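Long-range contacts in aeromonas extracellular serine protease (Aeromonas sobria, PDB 3WQB), which cleaves peptide bonds that follow Lys-Lys or Lys-Arg pairs, as a calcium-binding, secreted serine protease of the furin-like subtilases and a probable virulence factor: residues 268-273 / 331-336; 279-284 / 336-341. The protein carries 1 engineered substitution. All coordinates share one frame; numbering follows the deposited sequence.

Both contacts are buried and lie in the subtilisin domain. They share Ala-336 and hold the same helix, 335-352. Contact 1 joins the loop between strands 255-261 and 277-282 to the turn that leads into this helix. Contact 2 sets the end of strand 277-282 and the glycines after it against the first turns of the helix. Their chemistry differs. An aromatic ring and its hydroxyl carry contact 1, and a backbone N-H is the polar partner. Small side chains and two hydroxyls carry contact 2. The two meet directly at Gly-284 O, which lies 2.7 Å from Tyr-270 OH and 2.8 Å from Ser-268 OG.

Contact 1 (268-273 / 331-336); sequences SSYSSV and VMNGTA. Engineered in segment 331-336: Ala-336 (natural residue Ser).
The ring of Tyr-270 meets the Gly-334 backbone with its CE1, CZ and OH. Gly-334 CA is 3.4 Å from Tyr-270 CE1 and approaches the ring obliquely. One face of the ring carries Ser-268 CB, 3.5 Å above the plane and offset toward the rim. Asn-333 ND2 and Thr-335 N also lie obliquely to the ring. CG of Tyr-270 sits between the backbone N and the carbonyl carbon (chi1 50°), which places it on the side where the Gly-334 backbone lies.

The Tyr-270 hydroxyl is the polar link. Gly-334 N donates to Tyr-270 OH at 2.8 Å, with a bent N-H...O angle of 138°. The backbone angles of Gly-334, with positive phi, would jam a CB against the carbonyl O of Asn-333. The amide ND2 of Asn-333 is held by Glu-285 O.

Further along, Ser-271 OG touches Thr-335 CG2 at 3.5 Å. Ser-271 OG also donates to Ser-272 O at 3.0 Å. Thr-335 N is bonded to Asn-218 OD1.

A type I beta turn, Ser-268 to Ser-271, presents the tyrosine. Gly-334 is the N-cap of helix 335-352. This Gly-Thr-Ala run corresponds to the Gly-Thr-Ser of subtilases. Ala-336 is an engineered replacement of the serine predicted to belong to the charge relay system, and its side chain touches His-115. Loop 268-273 therefore packs against the start of the helix whose first turn holds the nucleophile position of the subtilisin fold.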
ATOM      1  N   SER A 268       6.924  12.104   5.390  1.00 10.05           N
ATOM      2  CA  SER A 268       7.361  11.523   6.648  1.00 10.40           C
ATOM      3  C   SER A 268       8.658  10.780   6.380  1.00 10.11           C
ATOM      4  O   SER A 268       8.810  10.148   5.331  1.00 10.13           O
ATOM      5  CB  SER A 268       6.305  10.570   7.188  1.00 10.57           C
ATOM      6  OG  SER A 268       5.103  11.258   7.447  1.00 11.37           O
ATOM      7  N   SER A 269       9.597  10.883   7.317  1.00 10.21           N
ATOM      8  CA  SER A 269      10.935  10.328   7.169  1.00 10.70           C
ATOM      9  C   SER A 269      10.942   8.922   6.562  1.00 10.50           C
ATOM     10  O   SER A 269      11.713   8.646   5.647  1.00 11.12           O
ATOM     11  CB  SER A 269      11.632  10.324   8.538  1.00 11.39           C
ATOM     12  OG  SER A 269      10.886   9.588   9.496  1.00 12.67           O
ATOM     13  N   TYR A 270      10.057   8.066   7.071  1.00 10.48           N
ATOM     14  CA  TYR A 270      10.033   6.641   6.755  1.00 10.12           C
ATOM     15  C   TYR A 270       9.246   6.276   5.483  1.00  9.93           C
ATOM     16  O   TYR A 270       9.322   5.135   5.030  1.00  9.60           O
ATOM     17  CB  TYR A 270       9.416   5.875   7.942  1.00 10.24           C
ATOM     18  CG  TYR A 270       8.108   6.495   8.366  1.00 10.50           C
ATOM     19  CD1 TYR A 270       6.960   6.320   7.598  1.00 11.19           C
ATOM     20  CD2 TYR A 270       8.031   7.326   9.488  1.00 11.25           C
ATOM     21  CE1 TYR A 270       5.760   6.925   7.947  1.00 11.28           C
ATOM     22  CE2 TYR A 270       6.834   7.928   9.858  1.00 11.25           C
ATOM     23  CZ  TYR A 270       5.703   7.730   9.076  1.00 11.48           C
ATOM     24  OH  TYR A 270       4.500   8.315   9.404  1.00 11.67           O
ATOM     25  N   SER A 271       8.504   7.211   4.895  1.00  9.68           N
ATOM     26  CA  SER A 271       7.519   6.802   3.871  1.00  9.49           C
ATOM     27  C   SER A 271       8.135   6.223   2.606  1.00  9.73           C
ATOM     28  O   SER A 271       9.032   6.827   2.013  1.00  9.63           O
ATOM     29  CB  SER A 271       6.631   7.972   3.450  1.00  9.68           C
ATOM     30  OG  SER A 271       5.535   7.513   2.658  1.00  9.61           O
ATOM     31  N   SER A 272       7.616   5.072   2.179  1.00  8.97           N
ATOM     32  CA  SER A 272       7.935   4.573   0.850  1.00  9.52           C
ATOM     33  C   SER A 272       7.341   5.508  -0.193  1.00  9.78           C
ATOM     34  O   SER A 272       6.391   6.248   0.092  1.00  9.95           O
ATOM     35  CB  SER A 272       7.411   3.153   0.662  1.00  9.58           C
ATOM     36  OG  SER A 272       8.036   2.275   1.590  1.00 10.79           O
ATOM     37  N   VAL A 273       7.921   5.500  -1.392  1.00  9.40           N
ATOM     38  CA  VAL A 273       7.508   6.390  -2.476  1.00 10.14           C
ATOM     39  C   VAL A 273       7.685   5.659  -3.791  1.00  9.36           C
ATOM     40  O   VAL A 273       8.359   4.630  -3.847  1.00  9.70           O
ATOM     41  CB  VAL A 273       8.327   7.719  -2.499  1.00  9.63           C
ATOM     42  CG1 VAL A 273       8.152   8.481  -1.188  1.00 10.87           C
ATOM     43  CG2 VAL A 273       9.816   7.481  -2.792  1.00 11.12           C
ATOM     44  N   VAL A 331       0.855   8.368  19.392  1.00 10.69           N
ATOM     45  CA  VAL A 331       2.019   7.811  18.698  1.00 11.30           C
ATOM     46  C   VAL A 331       1.679   7.044  17.422  1.00 10.99           C
ATOM     47  O   VAL A 331       2.578   6.574  16.728  1.00 11.82           O
ATOM     48  CB  VAL A 331       2.871   6.915  19.629  1.00 11.32           C
ATOM     49  CG1 VAL A 331       3.412   7.719  20.804  1.00 12.82           C
ATOM     50  CG2 VAL A 331       2.070   5.698  20.096  1.00 12.23           C
ATOM     51  N   MET A 332       0.392   6.916  17.103  1.00 10.75           N
ATOM     52  CA  MET A 332       0.024   6.253  15.857  1.00 10.41           C
ATOM     53  C   MET A 332       0.611   7.020  14.679  1.00 10.19           C
ATOM     54  O   MET A 332       0.606   8.240  14.670  1.00 10.72           O
ATOM     55  CB  MET A 332      -1.493   6.122  15.745  1.00 10.77           C
ATOM     56  CG  MET A 332      -1.985   5.423  14.496  1.00 11.25           C
ATOM     57  SD  MET A 332      -1.253   3.793  14.279  1.00 11.19           S
ATOM     58  CE  MET A 332      -2.009   3.321  12.732  1.00 13.84           C
ATOM     59  N   ASN A 333       1.130   6.301  13.691  1.00  9.62           N
ATOM     60  CA  ASN A 333       1.865   6.940  12.608  1.00  9.63           C
ATOM     61  C   ASN A 333       1.894   6.045  11.370  1.00  9.89           C
ATOM     62  O   ASN A 333       1.104   5.110  11.246  1.00 10.26           O
ATOM     63  CB  ASN A 333       3.288   7.275  13.071  1.00 10.12           C
ATOM     64  CG  ASN A 333       4.127   6.038  13.300  1.00 10.56           C
ATOM     65  OD1 ASN A 333       3.613   4.919  13.277  1.00 12.26           O
ATOM     66  ND2 ASN A 333       5.430   6.228  13.508  1.00 12.58           N
ATOM     67  N   GLY A 334       2.794   6.351  10.445  1.00  9.77           N
ATOM     68  CA  GLY A 334       3.061   5.478   9.320  1.00  9.86           C
ATOM     69  C   GLY A 334       2.182   5.720   8.114  1.00  9.79           C
ATOM     70  O   GLY A 334       1.231   6.513   8.146  1.00  9.82           O
ATOM     71  N   THR A 335       2.518   5.031   7.034  1.00  9.54           N
ATOM     72  CA  THR A 335       1.578   4.963   5.933  1.00  8.95           C
ATOM     73  C   THR A 335       0.299   4.266   6.405  1.00  9.33           C
ATOM     74  O   THR A 335      -0.754   4.430   5.785  1.00  9.67           O
ATOM     75  CB  THR A 335       2.184   4.354   4.657  1.00  9.14           C
ATOM     76  OG1 THR A 335       2.751   3.066   4.939  1.00  9.74           O
ATOM     77  CG2 THR A 335       3.232   5.283   4.068  1.00  9.85           C
ATOM     78  N   ALA A 336       0.371   3.539   7.526  1.00  9.30           N
ATOM     79  CA  ALA A 336      -0.856   3.000   8.153  1.00  9.21           C
ATOM     80  C   ALA A 336      -1.770   4.063   8.729  1.00  8.94           C
ATOM     81  O   ALA A 336      -2.910   3.749   9.070  1.00  9.14           O
ATOM     82  CB  ALA A 336      -0.553   2.022   9.238  1.00 10.01           C
TER

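Contact 2 (279-284 / 336-341). Engineered in segment 336-341: Ala-336 (natural residue Ser).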
ATOM      1  N   LEU A 279      -1.753   9.620  -3.832  1.00  9.13           N
ATOM      2  CA  LEU A 279      -1.892  10.800  -2.984  1.00  9.93           C
ATOM      3  C   LEU A 279      -0.974  10.690  -1.773  1.00  9.52           C
ATOM      4  O   LEU A 279      -0.585   9.582  -1.355  1.00  9.54           O
ATOM      5  CB  LEU A 279      -3.341  10.945  -2.488  1.00 11.23           C
ATOM      6  CG  LEU A 279      -4.435  11.272  -3.493  1.00 12.45           C
ATOM      7  CD1 LEU A 279      -5.770  10.908  -2.909  1.00 12.65           C
ATOM      8  CD2 LEU A 279      -4.375  12.745  -3.889  1.00 14.35           C
ATOM      9  N   SER A 280      -0.669  11.853  -1.205  1.00  9.78           N
ATOM     10  CA  SER A 280      -0.068  11.979   0.114  1.00  9.91           C
ATOM     11  C   SER A 280      -1.165  12.276   1.134  1.00  9.28           C
ATOM     12  O   SER A 280      -2.080  13.067   0.872  1.00  9.55           O
ATOM     13  CB  SER A 280       0.929  13.139   0.095  1.00 10.46           C
ATOM     14  OG  SER A 280       1.520  13.377   1.369  1.00 13.40           O
ATOM     15  N   ALA A 281      -1.085  11.644   2.298  1.00  9.23           N
ATOM     16  CA  ALA A 281      -1.979  11.980   3.388  1.00  9.03           C
ATOM     17  C   ALA A 281      -1.223  11.959   4.700  1.00  9.61           C
ATOM     18  O   ALA A 281      -0.085  11.512   4.760  1.00  9.69           O
ATOM     19  CB  ALA A 281      -3.205  11.044   3.392  1.00  9.09           C
ATOM     20  N   THR A 282      -1.876  12.450   5.743  1.00  9.57           N
ATOM     21  CA  THR A 282      -1.256  12.674   7.046  1.00  9.83           C
ATOM     22  C   THR A 282      -0.868  11.385   7.773  1.00  9.84           C
ATOM     23  O   THR A 282      -1.698  10.514   7.997  1.00 10.13           O
ATOM     24  CB  THR A 282      -2.197  13.495   7.929  1.00  9.68           C
ATOM     25  OG1 THR A 282      -3.519  12.955   7.820  1.00  9.37           O
ATOM     26  CG2 THR A 282      -2.252  14.917   7.439  1.00 10.18           C
ATOM     27  N   GLY A 283       0.407  11.287   8.135  1.00 10.20           N
ATOM     28  CA  GLY A 283       0.905  10.171   8.936  1.00 10.59           C
ATOM     29  C   GLY A 283       1.841  10.574  10.069  1.00 10.90           C
ATOM     30  O   GLY A 283       2.006   9.816  11.011  1.00 11.60           O
ATOM     31  N   GLY A 284       2.457  11.755   9.983  1.00 10.53           N
ATOM     32  CA  GLY A 284       3.312  12.248  11.055  1.00 10.87           C
ATOM     33  C   GLY A 284       4.635  11.527  11.175  1.00 10.82           C
ATOM     34  O   GLY A 284       5.086  10.849  10.241  1.00 11.06           O
ATOM     35  N   ALA A 336       0.371   3.539   7.526  1.00  9.30           N
ATOM     36  CA  ALA A 336      -0.856   3.000   8.153  1.00  9.21           C
ATOM     37  C   ALA A 336      -1.770   4.063   8.729  1.00  8.94           C
ATOM     38  O   ALA A 336      -2.910   3.749   9.070  1.00  9.14           O
ATOM     39  CB  ALA A 336      -0.553   2.022   9.238  1.00 10.01           C
ATOM     40  N   SER A 337      -1.266   5.290   8.882  1.00  8.88           N
ATOM     41  CA  SER A 337      -2.081   6.448   9.263  1.00  9.13           C
ATOM     42  C   SER A 337      -2.498   7.276   8.051  1.00  9.33           C
ATOM     43  O   SER A 337      -3.580   7.846   8.030  1.00  9.19           O
ATOM     44  CB  SER A 337      -1.316   7.316  10.261  1.00  9.57           C
ATOM     45  OG  SER A 337      -1.263   6.674  11.524  1.00  9.94           O
ATOM     46  N   ALA A 338      -1.635   7.339   7.039  1.00  8.83           N
ATOM     47  CA  ALA A 338      -1.994   7.986   5.780  1.00  8.86           C
ATOM     48  C   ALA A 338      -3.188   7.282   5.134  1.00  8.77           C
ATOM     49  O   ALA A 338      -4.052   7.924   4.528  1.00  9.37           O
ATOM     50  CB  ALA A 338      -0.816   8.003   4.844  1.00  9.16           C
ATOM     51  N   THR A 339      -3.231   5.962   5.299  1.00  8.19           N
ATOM     52  CA  THR A 339      -4.286   5.146   4.717  1.00  8.63           C
ATOM     53  C   THR A 339      -5.667   5.509   5.291  1.00  8.67           C
ATOM     54  O   THR A 339      -6.558   5.853   4.511  1.00  8.63           O
ATOM     55  CB  THR A 339      -3.920   3.640   4.819  1.00  8.86           C
ATOM     56  OG1 THR A 339      -2.710   3.412   4.084  1.00 10.02           O
ATOM     57  CG2 THR A 339      -5.008   2.770   4.232  1.00  9.78           C
ATOM     58  N   PRO A 340      -5.849   5.481   6.639  1.00  8.70           N
ATOM     59  CA  PRO A 340      -7.160   5.892   7.176  1.00  8.80           C
ATOM     60  C   PRO A 340      -7.444   7.382   6.992  1.00  9.22           C
ATOM     61  O   PRO A 340      -8.601   7.771   6.934  1.00  9.48           O
ATOM     62  CB  PRO A 340      -7.073   5.523   8.668  1.00  8.76           C
ATOM     63  CG  PRO A 340      -5.602   5.450   8.962  1.00  8.67           C
ATOM     64  CD  PRO A 340      -5.017   4.870   7.689  1.00  8.71           C
ATOM     65  N   SER A 341      -6.403   8.204   6.904  1.00  8.77           N
ATOM     66  CA  SER A 341      -6.615   9.610   6.542  1.00  9.04           C
ATOM     67  C   SER A 341      -7.309   9.729   5.186  1.00  9.48           C
ATOM     68  O   SER A 341      -8.218  10.534   5.015  1.00  9.63           O
ATOM     69  CB  SER A 341      -5.299  10.381   6.570  1.00  9.39           C
ATOM     70  OG  SER A 341      -4.793  10.449   7.891  1.00 10.07           O
TER
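Ala-281 CB and Ala-338 CB make the apolar part of the contact, 4.1 Å apart. Ala-281 CB also lies 3.4 Å from Ala-338 O and 3.9 Å from Ser-341 CB. Small residues let strand and helix come close: their axes approach to 6.4 Å. Gly-283 adds to this, with its CA 3.9 Å from Ser-337 CB.

One hydrogen bond across the contact joins two hydroxyls. Thr-282 OG1 donates to Ser-341 OG at 2.8 Å. Thr-282 OG1 lies between its backbone N and carbonyl carbon (chi1 45°), which places it toward Ser-341 OG. Ser-337 OG is bonded to Asn-333 O, just before the helix.

A weaker contact runs through the backbone. Ala-338 CA approaches Thr-282 O at 3.4 Å as a CA-H...O contact.

The strand and helix directions are nearly perpendicular, at 101°. Strand 277-282 is an outermost strand of the six-stranded parallel sheet and pairs with strand 255-261. Ala-338 and Thr-339 touch Val-258 of that strand. Pro-340 reaches strand 173-179 and helix 115-124. Helix 335-352 thus lies against this sheet and beside helix 115-124, which carries His-115.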